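Local coordinates for protein deoxyribodipyrimidine photo-lyase (Oryza sativa Japonica Group, PDB 3UMV) that repairs UV-damaged DNA, using light and a bound FAD cofactor to split cyclobutane pyrimidine dimers back into two pyrimidines, at residues A[371-376]-A[404-409]; A[383-388]-A[422-427]; A[433-438]-A[442-447]; A[465-468]-A[472-475]. All coordinates share one frame; numbering follows the deposited sequence. Where two conformers were deposited one is given.

Contact 1: A[371-376]-A[404-409]; sequences AKTHDP and LEWTSG. With EDO (1,2-ethanediol), chain F.
T373 OG1 accepts the backbone N of D375 at 3.1 Å, an ST turn. OG1 lies between the backbone N and carbonyl carbon of its own residue (chi1 78°), where it can meet the N-H of D375. The turn sets T373, H374 and D375 round the six-membered ring of W406. H374 turns its edge to the indole face in an offset edge-to-face pair, with planes at 64°. Its CE1 comes within 3.4 Å of W406 CZ2. ND1 of the same imidazole bonds to Y363 OH, which helps fix its rotation. D375 CB meets W406 CH2 at 3.5 Å, and D375 CG lies in the indole plane beyond the ring edge. T373 CG2 packs on W406 CZ3 at 3.9 Å. W406 follows helix 393-405 and is a predicted electron-transfer tryptophan, consistent with the tryptophan chain of photolyases; its side chain lies about 8 Å from that of W399 and 13 Å from FAD, and its ring also packs edge-to-face with W378. A leucine at W406 would probably remove the aromatic partner of H374 and break the predicted electron route. D375 OD2 caps W378 N at the start of helix 376-388, while OD1 bonds to Y398 OH.

Contact 2: A[383-388]-A[422-427]; sequences LEMVHH and DKYEID. With FAD (flavin-adenine dinucleotide), chain I; URE (urea), chain J.
V386 and Y424 make a CH-pi contact. V386 CG2 stands 3.9 Å from the ring centroid of Y424, only 6° off the ring normal. K423 CG covers the opposite face of the ring. The apolar contacts extend this packing. V386 CG1 reaches Y424 CE2 at 3.9 Å. M385 CG lies 3.5 Å from Y424 CB and also 3.5 Å from E425 CD. With CG anti to the backbone N (chi1 -177°), M385 runs across both partners at about a right angle. Its SD passes 3.5 Å from E425 OE1. These side chains join helix 376-388 to the end of helix 410-424 in the all-helical FAD-binding region of the photolyase, with M385 next to W399, a predicted electron-transfer residue. Were Y424 an alanine, V386 CG2 would probably lose the ring face it rests on, and E369 the hydroxyl it bonds. The polar bonds lie outside this packing. R88 reaches the carbonyls of both V386 and Y424, NH2 to the first and NH1 to the second. Past the helix end, the carbonyl O of D427 accepts FAD N3 at 2.7 Å with an angle of 161°. R396 and S285 both hold D427 OD2.

Contact 3: A[433-438]-A[442-447]; sequences GYVGCM and CGLHDQ. With FAD (flavin-adenine dinucleotide), chain I; EDO (1,2-ethanediol), chain D.
The C-terminal end of the flavin-contacting helix 431-442 folds back here through a type II beta turn, G443 to D446. M438 O takes two backbone donors. C442 N bonds to it at 3.0 Å and L444 N at 3.1 Å. They come from opposite faces of the carbonyl plane, and the second bond is the straighter, at 166° against 142°. G443 leaves the helix with positive phi, which lets the chain reverse. L444 then returns over the helix, and its CD2 lies 3.6 Å from M438 CB. L444 CG is anti to its own backbone N (chi1 -179°), which sends the branch toward M438 and V435. V435 CG1 meets the imidazole edge of H445 near the ring plane, 3.4 Å from H445 CD2. L444 CG sits over one face of that imidazole. H445 ND1 bonds to the carbonyl O of Y183, while NE2 is buried with no partner in the model. The helix also passes close to the flavin. G433 CA is 3.2 Å from FAD N5, and G436 CA is 3.5 Å from FAD C8. A CB at either glycine would clash with the cofactor. M438 SD packs 4.1 Å from C442 SG.

Contact 4: A[465-468]-A[472-475]; sequences GCKR and VDAY
The carboxylate of D473 is the flat group that takes part across this contact. K467 NZ stands above its plane, at nearly equal distance from both oxygens. A second flat group lies within segment 465-468. One face of the R468 guanidinium rests on G465 CA, 3.2 Å from the plane and offset toward the rim. The two segments form a corner between consecutive helices, 463-469 and 472-489, near the C-terminal end of the modelled chain. The connection is very short, so V472 at the start of the second helix faces residues of the first. V472 CG2 does the touching. It lies 3.7 Å from K467 CA, 3.8 Å from K467 CG and 4.1 Å from C466 CB. This methyl is anti to the carbonyl carbon of V472 and beside its backbone N, the other methyl, CG1, being anti to N (chi1 172°). It lies against the backbone at K467, touching both CA and N, as well as the side chains.

C466 and V472 also pack on L377 of helix 376-388, so the inner side of the corner is buried against that helix. Further along the second helix, Y475 turns to the same neighbour, and its OH bonds to E384 OE2. The outer side is different. K467 and D473 are exposed, and their charges probably attract each other only modestly. The lysine chain bends at its last torsion (chi4 -60°) and brings NZ to 4.0 Å from D473 OD2, a long salt bridge.

Contact 1 opens first, at 371-376, just before helix 376-388. Contact 2 opens on that helix at 383-388. Helix 393-405 then leads to 404-409, which closes contact 1, and helix 410-424 leads to 422-427, which closes contact 2. The two loops therefore cross, tying three successive helices together. They touch where A371 CB meets L383 CG. Contacts 3 and 4 follow in series as short local closures. Contact 3 turns the chain back at the end of helix 431-442, and shares FAD with contact 2. Contact 4 joins helices 463-469 and 472-489. A probable hydrogen bond between E384 and Y475 connects it to contact 2.

Contact 1: A[371-376]-A[404-409]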
# COMPACT_ATOMS: atom_id res chain seq x y z
N ALA A 371 -1.83 -12.92 -21.42
CA ALA A 371 -1.76 -11.87 -22.43
C ALA A 371 -2.03 -12.39 -23.85
O ALA A 371 -1.26 -12.11 -24.78
CB ALA A 371 -0.41 -11.13 -22.36
N LYS A 372 -3.13 -13.12 -23.99
CA LYS A 372 -3.50 -13.72 -25.27
C LYS A 372 -4.74 -13.09 -25.92
O LYS A 372 -5.58 -13.79 -26.47
CB LYS A 372 -3.73 -15.23 -25.09
CG LYS A 372 -2.56 -15.99 -24.46
CD LYS A 372 -1.32 -15.99 -25.33
CE LYS A 372 -0.23 -16.88 -24.73
NZ LYS A 372 1.03 -16.89 -25.53
N THR A 373 -4.83 -11.76 -25.89
CA THR A 373 -5.93 -11.08 -26.55
C THR A 373 -5.56 -10.56 -27.94
O THR A 373 -4.39 -10.55 -28.32
CB THR A 373 -6.44 -9.91 -25.71
OG1 THR A 373 -5.55 -8.79 -25.84
CG2 THR A 373 -6.57 -10.32 -24.24
N HIS A 374 -6.58 -10.10 -28.66
CA HIS A 374 -6.41 -9.47 -29.96
C HIS A 374 -5.76 -8.09 -29.86
O HIS A 374 -5.38 -7.51 -30.87
CB HIS A 374 -7.78 -9.30 -30.63
CG HIS A 374 -8.64 -8.29 -29.94
ND1 HIS A 374 -9.33 -8.57 -28.78
CD2 HIS A 374 -8.90 -6.99 -30.23
CE1 HIS A 374 -10.00 -7.49 -28.39
NE2 HIS A 374 -9.76 -6.52 -29.26
N ASP A 375 -5.65 -7.57 -28.65
CA ASP A 375 -5.20 -6.18 -28.42
C ASP A 375 -3.74 -6.13 -27.97
O ASP A 375 -3.43 -6.47 -26.83
CB ASP A 375 -6.12 -5.54 -27.37
CG ASP A 375 -5.77 -4.08 -27.07
OD1 ASP A 375 -6.63 -3.36 -26.50
OD2 ASP A 375 -4.66 -3.63 -27.40
N PRO A 376 -2.82 -5.71 -28.87
CA PRO A 376 -1.41 -5.77 -28.50
C PRO A 376 -1.03 -4.74 -27.43
O PRO A 376 -0.07 -4.98 -26.71
CB PRO A 376 -0.68 -5.46 -29.81
CG PRO A 376 -1.66 -4.68 -30.59
CD PRO A 376 -3.01 -5.24 -30.25
N LEU A 404 -13.27 -5.26 -18.07
CA LEU A 404 -14.72 -5.03 -18.06
C LEU A 404 -15.32 -5.29 -19.44
O LEU A 404 -16.39 -5.93 -19.58
CB LEU A 404 -15.03 -3.60 -17.63
CG LEU A 404 -16.49 -3.17 -17.78
CD1 LEU A 404 -17.39 -4.04 -16.90
CD2 LEU A 404 -16.64 -1.69 -17.42
N GLU A 405 -14.64 -4.82 -20.48
CA GLU A 405 -15.16 -4.93 -21.83
C GLU A 405 -15.15 -6.36 -22.38
O GLU A 405 -15.93 -6.69 -23.27
CB GLU A 405 -14.35 -4.04 -22.76
CG GLU A 405 -15.02 -3.74 -24.08
CD GLU A 405 -14.25 -2.71 -24.88
OE1 GLU A 405 -14.76 -2.29 -25.93
OE2 GLU A 405 -13.15 -2.31 -24.46
N TRP A 406 -14.27 -7.21 -21.85
CA TRP A 406 -14.08 -8.54 -22.41
C TRP A 406 -14.44 -9.65 -21.42
O TRP A 406 -13.94 -10.76 -21.54
CB TRP A 406 -12.62 -8.73 -22.84
CG TRP A 406 -12.15 -7.73 -23.85
CD1 TRP A 406 -12.92 -7.06 -24.76
CD2 TRP A 406 -10.81 -7.27 -24.02
NE1 TRP A 406 -12.11 -6.21 -25.51
CE2 TRP A 406 -10.82 -6.33 -25.06
CE3 TRP A 406 -9.60 -7.57 -23.39
CZ2 TRP A 406 -9.66 -5.68 -25.49
CZ3 TRP A 406 -8.44 -6.93 -23.83
CH2 TRP A 406 -8.49 -5.99 -24.86
N THR A 407 -15.27 -9.35 -20.44
CA THR A 407 -15.75 -10.42 -19.57
C THR A 407 -17.26 -10.39 -19.45
O THR A 407 -17.90 -9.41 -19.84
CB THR A 407 -15.07 -10.41 -18.18
OG1 THR A 407 -15.30 -9.16 -17.53
CG2 THR A 407 -13.57 -10.64 -18.32
N SER A 408 -17.83 -11.46 -18.92
CA SER A 408 -19.28 -11.65 -18.92
C SER A 408 -20.06 -10.60 -18.12
O SER A 408 -21.21 -10.30 -18.46
CB SER A 408 -19.64 -13.07 -18.47
OG SER A 408 -19.21 -13.30 -17.14
N GLY A 409 -19.46 -10.05 -17.07
CA GLY A 409 -20.09 -9.00 -16.30
C GLY A 409 -19.09 -8.32 -15.39
O GLY A 409 -17.97 -8.81 -15.22
C1 EDO F . -18.17 -1.86 -26.44
O1 EDO F . -17.44 -3.00 -26.22
C2 EDO F . -18.39 -0.98 -25.42
O2 EDO F . -19.06 0.19 -25.65

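Contact 2: A[383-388]-A[422-427]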
# COMPACT_ATOMS: atom_id res chain seq x y z
N LEU A 383 1.85 -7.81 -19.75
CA LEU A 383 3.21 -8.34 -19.66
C LEU A 383 4.12 -7.45 -18.83
O LEU A 383 5.05 -7.94 -18.18
CB LEU A 383 3.81 -8.54 -21.05
CG LEU A 383 3.13 -9.67 -21.84
CD1 LEU A 383 3.51 -9.61 -23.31
CD2 LEU A 383 3.45 -11.04 -21.24
N GLU A 384 3.88 -6.14 -18.86
CA GLU A 384 4.68 -5.23 -18.06
C GLU A 384 4.47 -5.59 -16.60
O GLU A 384 5.42 -5.75 -15.85
CB GLU A 384 4.33 -3.76 -18.32
CG GLU A 384 5.29 -2.78 -17.61
CD GLU A 384 4.95 -1.31 -17.83
OE1 GLU A 384 5.89 -0.49 -17.82
OE2 GLU A 384 3.76 -0.97 -18.00
N MET A 385 3.21 -5.76 -16.20
CA MET A 385 2.90 -6.19 -14.84
C MET A 385 3.52 -7.56 -14.51
O MET A 385 4.16 -7.74 -13.47
CB MET A 385 1.38 -6.21 -14.63
CG MET A 385 0.97 -6.56 -13.21
SD MET A 385 -0.82 -6.60 -12.98
CE MET A 385 -1.31 -7.74 -14.28
N VAL A 386 3.35 -8.53 -15.40
CA VAL A 386 3.84 -9.88 -15.15
C VAL A 386 5.36 -9.92 -14.98
O VAL A 386 5.85 -10.50 -14.03
CB VAL A 386 3.43 -10.86 -16.28
CG1 VAL A 386 4.17 -12.19 -16.14
CG2 VAL A 386 1.91 -11.09 -16.28
N HIS A 387 6.10 -9.29 -15.89
CA HIS A 387 7.56 -9.44 -15.88
C HIS A 387 8.32 -8.34 -15.14
O HIS A 387 9.39 -8.59 -14.57
CB HIS A 387 8.08 -9.58 -17.31
CG HIS A 387 7.56 -10.79 -18.01
ND1 HIS A 387 8.04 -12.06 -17.74
CD2 HIS A 387 6.58 -10.94 -18.93
CE1 HIS A 387 7.38 -12.93 -18.49
NE2 HIS A 387 6.50 -12.28 -19.22
N HIS A 388 7.79 -7.13 -15.14
CA HIS A 388 8.42 -6.01 -14.46
C HIS A 388 7.88 -5.85 -13.03
O HIS A 388 8.61 -5.41 -12.14
CB HIS A 388 8.23 -4.72 -15.27
CG HIS A 388 8.97 -3.53 -14.74
ND1 HIS A 388 8.32 -2.40 -14.30
CD2 HIS A 388 10.29 -3.28 -14.63
CE1 HIS A 388 9.22 -1.50 -13.92
NE2 HIS A 388 10.42 -2.01 -14.11
N ASP A 422 -3.16 -8.19 -7.58
CA ASP A 422 -2.59 -8.70 -6.34
C ASP A 422 -1.54 -9.78 -6.56
O ASP A 422 -0.60 -9.92 -5.78
CB ASP A 422 -3.71 -9.20 -5.43
CG ASP A 422 -4.52 -8.06 -4.81
OD1 ASP A 422 -4.30 -6.87 -5.14
OD2 ASP A 422 -5.36 -8.36 -3.94
N LYS A 423 -1.68 -10.56 -7.64
CA LYS A 423 -0.70 -11.60 -7.93
C LYS A 423 0.65 -11.03 -8.38
O LYS A 423 1.70 -11.48 -7.92
CB LYS A 423 -1.24 -12.56 -8.99
CG LYS A 423 -0.26 -13.61 -9.43
CD LYS A 423 -0.97 -14.69 -10.22
CE LYS A 423 -0.07 -15.90 -10.43
NZ LYS A 423 -0.77 -17.01 -11.17
N TYR A 424 0.61 -10.05 -9.28
CA TYR A 424 1.80 -9.60 -9.99
C TYR A 424 2.41 -8.27 -9.54
O TYR A 424 3.63 -8.07 -9.68
CB TYR A 424 1.49 -9.53 -11.49
CG TYR A 424 1.32 -10.92 -12.10
CD1 TYR A 424 0.08 -11.39 -12.50
CD2 TYR A 424 2.41 -11.75 -12.25
CE1 TYR A 424 -0.06 -12.66 -13.07
CE2 TYR A 424 2.28 -13.01 -12.81
CZ TYR A 424 1.04 -13.46 -13.20
OH TYR A 424 0.93 -14.72 -13.76
N GLU A 425 1.60 -7.34 -9.06
CA GLU A 425 2.12 -6.02 -8.71
C GLU A 425 2.92 -6.05 -7.40
O GLU A 425 2.51 -6.65 -6.41
CB GLU A 425 1.01 -4.97 -8.63
CG GLU A 425 0.20 -4.77 -9.88
CD GLU A 425 0.87 -3.87 -10.91
OE1 GLU A 425 0.17 -3.40 -11.82
OE2 GLU A 425 2.09 -3.62 -10.81
N ILE A 426 4.06 -5.37 -7.40
CA ILE A 426 4.85 -5.25 -6.20
C ILE A 426 4.15 -4.35 -5.17
O ILE A 426 4.37 -4.49 -3.98
CB ILE A 426 6.27 -4.74 -6.52
CG1 ILE A 426 7.17 -4.85 -5.28
CG2 ILE A 426 6.24 -3.32 -7.11
CD1 ILE A 426 7.22 -6.23 -4.72
N ASP A 427 3.27 -3.48 -5.65
CA ASP A 427 2.55 -2.53 -4.82
C ASP A 427 1.09 -2.94 -4.55
O ASP A 427 0.29 -2.16 -4.03
CB ASP A 427 2.66 -1.10 -5.42
CG ASP A 427 2.10 -1.00 -6.84
OD1 ASP A 427 1.30 -1.86 -7.25
OD2 ASP A 427 2.46 -0.04 -7.56
PA FAD I . 3.43 8.19 -9.17
O1A FAD I . 2.71 8.78 -10.35
O2A FAD I . 4.85 8.66 -9.02
O5B FAD I . 2.57 8.51 -7.86
C5B FAD I . 3.18 8.72 -6.60
C4B FAD I . 2.32 8.10 -5.49
O4B FAD I . 1.01 8.65 -5.48
C3B FAD I . 2.11 6.62 -5.70
O3B FAD I . 3.20 5.87 -5.20
C2B FAD I . 0.87 6.38 -4.89
O2B FAD I . 1.19 6.38 -3.52
C1B FAD I . 0.08 7.63 -5.17
N9A FAD I . -0.86 7.43 -6.29
C8A FAD I . -0.66 7.71 -7.61
N7A FAD I . -1.78 7.37 -8.28
C5A FAD I . -2.69 6.88 -7.40
C6A FAD I . -4.00 6.39 -7.51
N6A FAD I . -4.68 6.42 -8.66
N1A FAD I . -4.67 5.95 -6.38
C2A FAD I . -4.05 6.01 -5.15
N3A FAD I . -2.76 6.49 -5.05
C4A FAD I . -2.11 6.92 -6.15
N1 FAD I . -1.58 1.70 -6.55
C2 FAD I . -0.93 0.97 -5.60
O2 FAD I . -0.22 1.58 -4.80
N3 FAD I . -1.09 -0.40 -5.53
C4 FAD I . -1.90 -1.06 -6.44
O4 FAD I . -2.04 -2.29 -6.39
C4X FAD I . -2.57 -0.30 -7.40
N5 FAD I . -3.38 -0.90 -8.34
C5X FAD I . -4.05 -0.13 -9.27
C6 FAD I . -4.90 -0.74 -10.21
C7 FAD I . -5.57 0.03 -11.16
C7M FAD I . -6.49 -0.65 -12.14
C8 FAD I . -5.39 1.42 -11.17
C8M FAD I . -6.08 2.30 -12.16
C9 FAD I . -4.54 2.01 -10.25
C9A FAD I . -3.88 1.24 -9.30
N10 FAD I . -3.03 1.84 -8.39
C10 FAD I . -2.40 1.06 -7.45
C1' FAD I . -2.79 3.34 -8.38
C2' FAD I . -1.59 3.81 -9.26
O2' FAD I . -1.59 3.27 -10.59
C3' FAD I . -0.21 3.53 -8.64
O3' FAD I . -0.20 4.01 -7.32
C4' FAD I . 0.94 4.19 -9.40
O4' FAD I . 0.96 3.72 -10.74
C5' FAD I . 2.24 3.85 -8.68
O5' FAD I . 3.42 4.16 -9.39
P FAD I . 4.34 5.37 -8.89
O1P FAD I . 4.65 5.24 -7.42
O2P FAD I . 5.58 5.44 -9.75
O3P FAD I . 3.32 6.57 -9.26
C URE J . 6.53 1.94 -14.80
O URE J . 5.93 0.95 -15.20
N1 URE J . 6.96 2.85 -15.64
N2 URE J . 6.87 2.02 -13.53

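Contact 3: A[433-438]-A[442-447]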
# COMPACT_ATOMS: atom_id res chain seq x y z
N GLY A 433 -4.97 -0.54 -4.72
CA GLY A 433 -5.22 -1.54 -5.75
C GLY A 433 -6.69 -1.84 -5.89
O GLY A 433 -7.22 -1.88 -7.01
N TYR A 434 -7.36 -2.07 -4.77
CA TYR A 434 -8.79 -2.28 -4.79
C TYR A 434 -9.47 -1.07 -5.37
O TYR A 434 -10.35 -1.18 -6.24
CB TYR A 434 -9.32 -2.54 -3.38
CG TYR A 434 -8.79 -3.84 -2.78
CD1 TYR A 434 -7.88 -3.83 -1.75
CD2 TYR A 434 -9.22 -5.06 -3.27
CE1 TYR A 434 -7.40 -5.00 -1.22
CE2 TYR A 434 -8.76 -6.24 -2.73
CZ TYR A 434 -7.85 -6.21 -1.70
OH TYR A 434 -7.40 -7.40 -1.17
N VAL A 435 -9.05 0.11 -4.92
CA VAL A 435 -9.67 1.34 -5.38
C VAL A 435 -9.40 1.63 -6.87
O VAL A 435 -10.29 2.10 -7.57
CB VAL A 435 -9.38 2.55 -4.45
CG1 VAL A 435 -9.85 3.89 -5.07
CG2 VAL A 435 -10.11 2.32 -3.12
N GLY A 436 -8.19 1.34 -7.34
CA GLY A 436 -7.86 1.48 -8.75
C GLY A 436 -8.75 0.62 -9.64
O GLY A 436 -9.28 1.08 -10.66
N CYS A 437 -8.92 -0.64 -9.25
CA CYS A 437 -9.79 -1.56 -9.99
C CYS A 437 -11.24 -1.08 -9.95
O CYS A 437 -11.94 -1.10 -10.98
CB CYS A 437 -9.67 -2.98 -9.44
SG CYS A 437 -8.05 -3.73 -9.75
N MET A 438 -11.67 -0.63 -8.77
CA MET A 438 -13.02 -0.08 -8.62
C MET A 438 -13.21 1.21 -9.42
O MET A 438 -14.29 1.46 -9.95
CB MET A 438 -13.37 0.14 -7.15
CG MET A 438 -13.51 -1.13 -6.36
SD MET A 438 -15.10 -1.96 -6.58
CE MET A 438 -16.16 -0.91 -5.55
N CYS A 442 -15.97 0.16 -12.01
CA CYS A 442 -17.21 0.54 -11.33
C CYS A 442 -17.36 2.05 -11.15
O CYS A 442 -18.24 2.50 -10.43
CB CYS A 442 -17.32 -0.13 -9.96
SG CYS A 442 -17.25 -1.89 -10.05
N GLY A 443 -16.49 2.81 -11.80
CA GLY A 443 -16.52 4.26 -11.77
C GLY A 443 -16.36 4.89 -10.39
O GLY A 443 -16.78 6.02 -10.18
N LEU A 444 -15.75 4.16 -9.46
CA LEU A 444 -15.56 4.68 -8.11
C LEU A 444 -14.73 5.95 -8.17
O LEU A 444 -13.73 6.01 -8.88
CB LEU A 444 -14.85 3.63 -7.24
CG LEU A 444 -14.60 4.02 -5.77
CD1 LEU A 444 -15.90 4.33 -5.06
CD2 LEU A 444 -13.80 2.96 -5.01
N HIS A 445 -15.17 6.98 -7.45
CA HIS A 445 -14.48 8.28 -7.38
C HIS A 445 -14.45 9.02 -8.72
O HIS A 445 -13.75 10.03 -8.86
CB HIS A 445 -13.04 8.14 -6.87
CG HIS A 445 -12.92 7.44 -5.56
ND1 HIS A 445 -13.80 7.61 -4.51
CD2 HIS A 445 -11.98 6.56 -5.12
CE1 HIS A 445 -13.41 6.87 -3.49
NE2 HIS A 445 -12.31 6.22 -3.83
N ASP A 446 -15.18 8.50 -9.71
CA ASP A 446 -15.30 9.14 -11.02
C ASP A 446 -16.70 9.68 -11.24
O ASP A 446 -17.64 9.32 -10.51
CB ASP A 446 -15.02 8.10 -12.10
CG ASP A 446 -14.56 8.71 -13.41
OD1 ASP A 446 -14.18 7.92 -14.30
OD2 ASP A 446 -14.56 9.96 -13.57
N GLN A 447 -16.86 10.51 -12.27
CA GLN A 447 -18.18 10.92 -12.75
C GLN A 447 -18.68 9.91 -13.80
O GLN A 447 -17.93 9.04 -14.25
CB GLN A 447 -18.09 12.28 -13.42
CG GLN A 447 -17.16 12.31 -14.61
CD GLN A 447 -17.35 13.58 -15.42
OE1 GLN A 447 -16.64 14.57 -15.22
NE2 GLN A 447 -18.30 13.57 -16.34
PA FAD I . 3.43 8.19 -9.17
O1A FAD I . 2.71 8.78 -10.35
O2A FAD I . 4.85 8.66 -9.02
O5B FAD I . 2.57 8.51 -7.86
C5B FAD I . 3.18 8.72 -6.60
C4B FAD I . 2.32 8.10 -5.49
O4B FAD I . 1.01 8.65 -5.48
C3B FAD I . 2.11 6.62 -5.70
O3B FAD I . 3.20 5.87 -5.20
C2B FAD I . 0.87 6.38 -4.89
O2B FAD I . 1.19 6.38 -3.52
C1B FAD I . 0.08 7.63 -5.17
N9A FAD I . -0.86 7.43 -6.29
C8A FAD I . -0.66 7.71 -7.61
N7A FAD I . -1.78 7.37 -8.28
C5A FAD I . -2.69 6.88 -7.40
C6A FAD I . -4.00 6.39 -7.51
N6A FAD I . -4.68 6.42 -8.66
N1A FAD I . -4.67 5.95 -6.38
C2A FAD I . -4.05 6.01 -5.15
N3A FAD I . -2.76 6.49 -5.05
C4A FAD I . -2.11 6.92 -6.15
N1 FAD I . -1.58 1.70 -6.55
C2 FAD I . -0.93 0.97 -5.60
O2 FAD I . -0.22 1.58 -4.80
N3 FAD I . -1.09 -0.40 -5.53
C4 FAD I . -1.90 -1.06 -6.44
O4 FAD I . -2.04 -2.29 -6.39
C4X FAD I . -2.57 -0.30 -7.40
N5 FAD I . -3.38 -0.90 -8.34
C5X FAD I . -4.05 -0.13 -9.27
C6 FAD I . -4.90 -0.74 -10.21
C7 FAD I . -5.57 0.03 -11.16
C7M FAD I . -6.49 -0.65 -12.14
C8 FAD I . -5.39 1.42 -11.17
C8M FAD I . -6.08 2.30 -12.16
C9 FAD I . -4.54 2.01 -10.25
C9A FAD I . -3.88 1.24 -9.30
N10 FAD I . -3.03 1.84 -8.39
C10 FAD I . -2.40 1.06 -7.45
C1' FAD I . -2.79 3.34 -8.38
C2' FAD I . -1.59 3.81 -9.26
O2' FAD I . -1.59 3.27 -10.59
C3' FAD I . -0.21 3.53 -8.64
O3' FAD I . -0.20 4.01 -7.32
C4' FAD I . 0.94 4.19 -9.40
O4' FAD I . 0.96 3.72 -10.74
C5' FAD I . 2.24 3.85 -8.68
O5' FAD I . 3.42 4.16 -9.39
P FAD I . 4.34 5.37 -8.89
O1P FAD I . 4.65 5.24 -7.42
O2P FAD I . 5.58 5.44 -9.75
O3P FAD I . 3.32 6.57 -9.26
C1 EDO D . -15.96 13.26 -10.48
O1 EDO D . -15.56 14.15 -11.45
C2 EDO D . -15.06 12.61 -9.69
O2 EDO D . -13.72 12.56 -10.01

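Contact 4: A[465-468]-A[472-475]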
# COMPACT_ATOMS: atom_id res chain seq x y z
N GLY A 465 -7.87 5.99 -28.58
CA GLY A 465 -7.68 7.09 -27.65
C GLY A 465 -6.26 7.15 -27.14
O GLY A 465 -5.71 8.23 -26.92
N CYS A 466 -5.66 5.98 -26.95
CA CYS A 466 -4.27 5.91 -26.52
C CYS A 466 -3.32 6.36 -27.62
O CYS A 466 -2.35 7.06 -27.35
CB CYS A 466 -3.91 4.50 -26.06
SG CYS A 466 -4.77 4.02 -24.54
N LYS A 467 -3.62 5.95 -28.86
CA LYS A 467 -2.75 6.29 -29.99
C LYS A 467 -2.60 7.80 -30.16
O LYS A 467 -1.53 8.29 -30.53
CB LYS A 467 -3.27 5.67 -31.29
CG LYS A 467 -2.43 4.51 -31.81
CD LYS A 467 -2.66 4.29 -33.30
CE LYS A 467 -1.77 3.17 -33.85
NZ LYS A 467 -0.32 3.46 -33.68
N ARG A 468 -3.67 8.53 -29.88
CA ARG A 468 -3.64 9.98 -29.99
C ARG A 468 -2.70 10.60 -28.96
O ARG A 468 -2.06 11.62 -29.23
CB ARG A 468 -5.05 10.57 -29.83
CG ARG A 468 -6.01 10.20 -30.94
CD ARG A 468 -7.31 10.98 -30.80
NE ARG A 468 -7.91 10.81 -29.48
CZ ARG A 468 -8.91 9.98 -29.21
NH1 ARG A 468 -9.44 9.24 -30.18
NH2 ARG A 468 -9.40 9.89 -27.98
N VAL A 472 2.07 4.39 -28.95
CA VAL A 472 1.66 3.03 -28.56
C VAL A 472 2.65 1.95 -29.01
O VAL A 472 2.93 1.01 -28.27
CB VAL A 472 0.26 2.69 -29.13
CG1 VAL A 472 -0.06 1.22 -28.90
CG2 VAL A 472 -0.80 3.58 -28.49
N ASP A 473 3.19 2.08 -30.22
CA ASP A 473 4.11 1.08 -30.73
C ASP A 473 5.42 1.06 -29.95
O ASP A 473 6.03 -0.00 -29.76
CB ASP A 473 4.37 1.29 -32.23
CG ASP A 473 3.13 1.07 -33.07
OD1 ASP A 473 2.18 0.43 -32.58
OD2 ASP A 473 3.10 1.55 -34.23
N ALA A 474 5.85 2.23 -29.50
CA ALA A 474 7.05 2.33 -28.68
C ALA A 474 6.85 1.62 -27.34
O ALA A 474 7.74 0.91 -26.87
CB ALA A 474 7.46 3.80 -28.49
N TYR A 475 5.68 1.79 -26.73
CA TYR A 475 5.39 1.11 -25.47
C TYR A 475 5.38 -0.39 -25.68
O TYR A 475 5.94 -1.14 -24.90
CB TYR A 475 4.05 1.56 -24.90
CG TYR A 475 3.64 0.84 -23.64
CD1 TYR A 475 2.59 -0.06 -23.64
CD2 TYR A 475 4.29 1.08 -22.43
CE1 TYR A 475 2.19 -0.70 -22.50
CE2 TYR A 475 3.91 0.43 -21.28
CZ TYR A 475 2.85 -0.46 -21.32
OH TYR A 475 2.43 -1.12 -20.20